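Hydrolase, alpha/beta hydrolase FOLD family (Staphylococcus aureus, PDB 2XMZ) is the menaquinone-biosynthesis enzyme MenH, a lyase that catalyses the formation of 2-succinyl-6-hydroxy-2,4-cyclohexadiene-1-carboxylate. Local coordinates at residues T31-H35 and H248-S252. Sequence-based numbering, arbitrary orientation. Where two conformers were deposited one is given.
Sequences TYHNH and HVEDS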
loop_
_atom_site.group_PDB
_atom_site.type_symbol
_atom_site.label_atom_id
_atom_site.label_comp_id
_atom_site.label_asym_id
_atom_site.label_seq_id
_atom_site.Cartn_x
_atom_site.Cartn_y
_atom_site.Cartn_z
ATOM N N THR A 31 1.017 -7.151 8.103
ATOM C CA THR A 31 -0.347 -6.615 8.101
ATOM C C THR A 31 -1.331 -7.499 7.314
ATOM O O THR A 31 -2.541 -7.443 7.556
ATOM C CB THR A 31 -0.403 -5.149 7.573
ATOM O OG1 THR A 31 -1.701 -4.599 7.809
ATOM C CG2 THR A 31 -0.096 -5.075 6.066
ATOM N N TYR A 32 -0.817 -8.314 6.387
ATOM C CA TYR A 32 -1.692 -9.180 5.561
ATOM C C TYR A 32 -1.784 -10.602 6.087
ATOM O O TYR A 32 -2.462 -11.457 5.503
ATOM C CB TYR A 32 -1.221 -9.157 4.116
ATOM C CG TYR A 32 -1.263 -7.762 3.552
ATOM C CD1 TYR A 32 -2.459 -7.049 3.516
ATOM C CD2 TYR A 32 -0.111 -7.144 3.099
ATOM C CE1 TYR A 32 -2.508 -5.756 3.037
ATOM C CE2 TYR A 32 -0.139 -5.847 2.609
ATOM C CZ TYR A 32 -1.338 -5.161 2.575
ATOM O OH TYR A 32 -1.379 -3.884 2.088
ATOM N N HIS A 33 -1.126 -10.826 7.229
ATOM C CA HIS A 33 -1.010 -12.147 7.872
ATOM C C HIS A 33 -2.289 -12.974 7.895
ATOM O O HIS A 33 -2.310 -14.118 7.434
ATOM C CB HIS A 33 -0.456 -11.998 9.312
ATOM C CG HIS A 33 -1.375 -11.269 10.262
ATOM N ND1 HIS A 33 -1.746 -9.951 10.085
ATOM C CD2 HIS A 33 -1.992 -11.681 11.397
ATOM C CE1 HIS A 33 -2.543 -9.581 11.072
ATOM N NE2 HIS A 33 -2.711 -10.614 11.880
ATOM N N ASN A 34 -3.347 -12.397 8.443
ATOM C CA ASN A 34 -4.615 -13.111 8.620
ATOM C C ASN A 34 -5.436 -13.192 7.335
ATOM O O ASN A 34 -6.537 -13.732 7.344
ATOM C CB ASN A 34 -5.447 -12.452 9.732
ATOM C CG ASN A 34 -5.838 -11.016 9.392
ATOM O OD1 ASN A 34 -7.008 -10.630 9.509
ATOM N ND2 ASN A 34 -4.860 -10.224 8.943
ATOM N N HIS A 35 -4.893 -12.652 6.241
ATOM C CA HIS A 35 -5.587 -12.602 4.949
ATOM C C HIS A 35 -5.076 -13.648 3.973
ATOM O O HIS A 35 -5.820 -14.117 3.110
ATOM C CB HIS A 35 -5.417 -11.230 4.293
ATOM C CG HIS A 35 -6.048 -10.108 5.052
ATOM N ND1 HIS A 35 -7.377 -9.771 4.909
ATOM C CD2 HIS A 35 -5.533 -9.236 5.949
ATOM C CE1 HIS A 35 -7.657 -8.743 5.693
ATOM N NE2 HIS A 35 -6.557 -8.403 6.340
ATOM N N HIS A 248 -8.479 -3.108 5.692
ATOM C CA HIS A 248 -8.128 -4.546 5.774
ATOM C C HIS A 248 -7.929 -5.027 7.204
ATOM O O HIS A 248 -7.896 -6.235 7.477
ATOM C CB HIS A 248 -6.943 -4.911 4.847
ATOM C CG HIS A 248 -5.614 -4.346 5.248
ATOM N ND1 HIS A 248 -5.058 -3.247 4.638
ATOM C CD2 HIS A 248 -4.698 -4.776 6.149
ATOM C CE1 HIS A 248 -3.881 -2.986 5.182
ATOM N NE2 HIS A 248 -3.632 -3.915 6.091
ATOM N N VAL A 249 -7.799 -4.084 8.127
ATOM C CA VAL A 249 -7.685 -4.430 9.551
ATOM C C VAL A 249 -9.001 -4.229 10.323
ATOM O O VAL A 249 -9.270 -4.942 11.290
ATOM C CB VAL A 249 -6.559 -3.614 10.214
ATOM C CG1 VAL A 249 -6.619 -3.730 11.707
ATOM C CG2 VAL A 249 -5.215 -4.114 9.741
ATOM N N GLU A 250 -9.800 -3.246 9.910
ATOM C CA GLU A 250 -10.974 -2.844 10.686
ATOM C C GLU A 250 -12.180 -3.706 10.337
ATOM O O GLU A 250 -12.998 -4.011 11.210
ATOM C CB GLU A 250 -11.296 -1.358 10.476
ATOM C CG GLU A 250 -10.181 -0.431 10.928
ATOM C CD GLU A 250 -10.630 1.014 11.096
ATOM O OE1 GLU A 250 -11.808 1.333 10.810
ATOM O OE2 GLU A 250 -9.777 1.836 11.510
ATOM N N ASP A 251 -12.281 -4.081 9.056
ATOM C CA ASP A 251 -13.250 -5.070 8.597
ATOM C C ASP A 251 -12.585 -6.025 7.606
ATOM O O ASP A 251 -12.772 -5.898 6.377
ATOM C CB ASP A 251 -14.444 -4.395 7.941
ATOM C CG ASP A 251 -15.650 -5.317 7.853
ATOM O OD1 ASP A 251 -15.478 -6.554 8.012
ATOM O OD2 ASP A 251 -16.770 -4.797 7.635
ATOM N N SER A 252 -11.812 -6.964 8.149
ATOM C CA SER A 252 -11.026 -7.913 7.355
ATOM C C SER A 252 -11.891 -8.787 6.454
ATOM O O SER A 252 -11.518 -9.072 5.323
ATOM C CB SER A 252 -10.118 -8.789 8.242
ATOM O OG SER A 252 -9.217 -8.017 9.015
#
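A polar and aromatic contact joins the loop that follows strand 17-22 to the short helix 247-250 and the turn after it, in the alpha/beta-hydrolase fold. H248 is the hub: its side chain enters from the short helix and meets T31, Y32 and H35. T31 OG1 lies 2.7 Å from H248 NE2, at the edge of the imidazole, a hydrogen bond whose proton may come from either partner. The other ring nitrogen of H248, ND1, is held by E114, so both polar ends of the imidazole are satisfied. CE1 of Y32 sits over one face of this ring, 3.7 Å from H248 NE2; the two planes are inclined at 40°, an oblique pairing with centroids 4.8 Å apart. H35 is the third ring of the cluster that the two segments form. H35 NE2 gives a weak, bent hydrogen bond to H248 O (2.8 Å), while H35 ND1 is hydrogen-bonded to D256. H248 O also accepts a hydrogen bond from S252 OG (2.7 Å), so one oxygen ties the incoming loop to the start of the next helix. H35 CE1 also packs on S252 CB at 3.5 Å. Within 31-35, H35 N bonds to Y32 O (2.8 Å), closing a turn. The H248 side chain comes close to, but does not contact, a probable Ser-His-Asp triad of S91, H245 and D218, so the contact borders the likely active site. Around it, F255 of helix 252-266 meets the rings of H35 and H248, Y90 at the end of strand 84-90 meets H248 edge-to-face, Y32 OH bonds to L22 O of strand 17-22, and helix 166-177 touches T31 and V249.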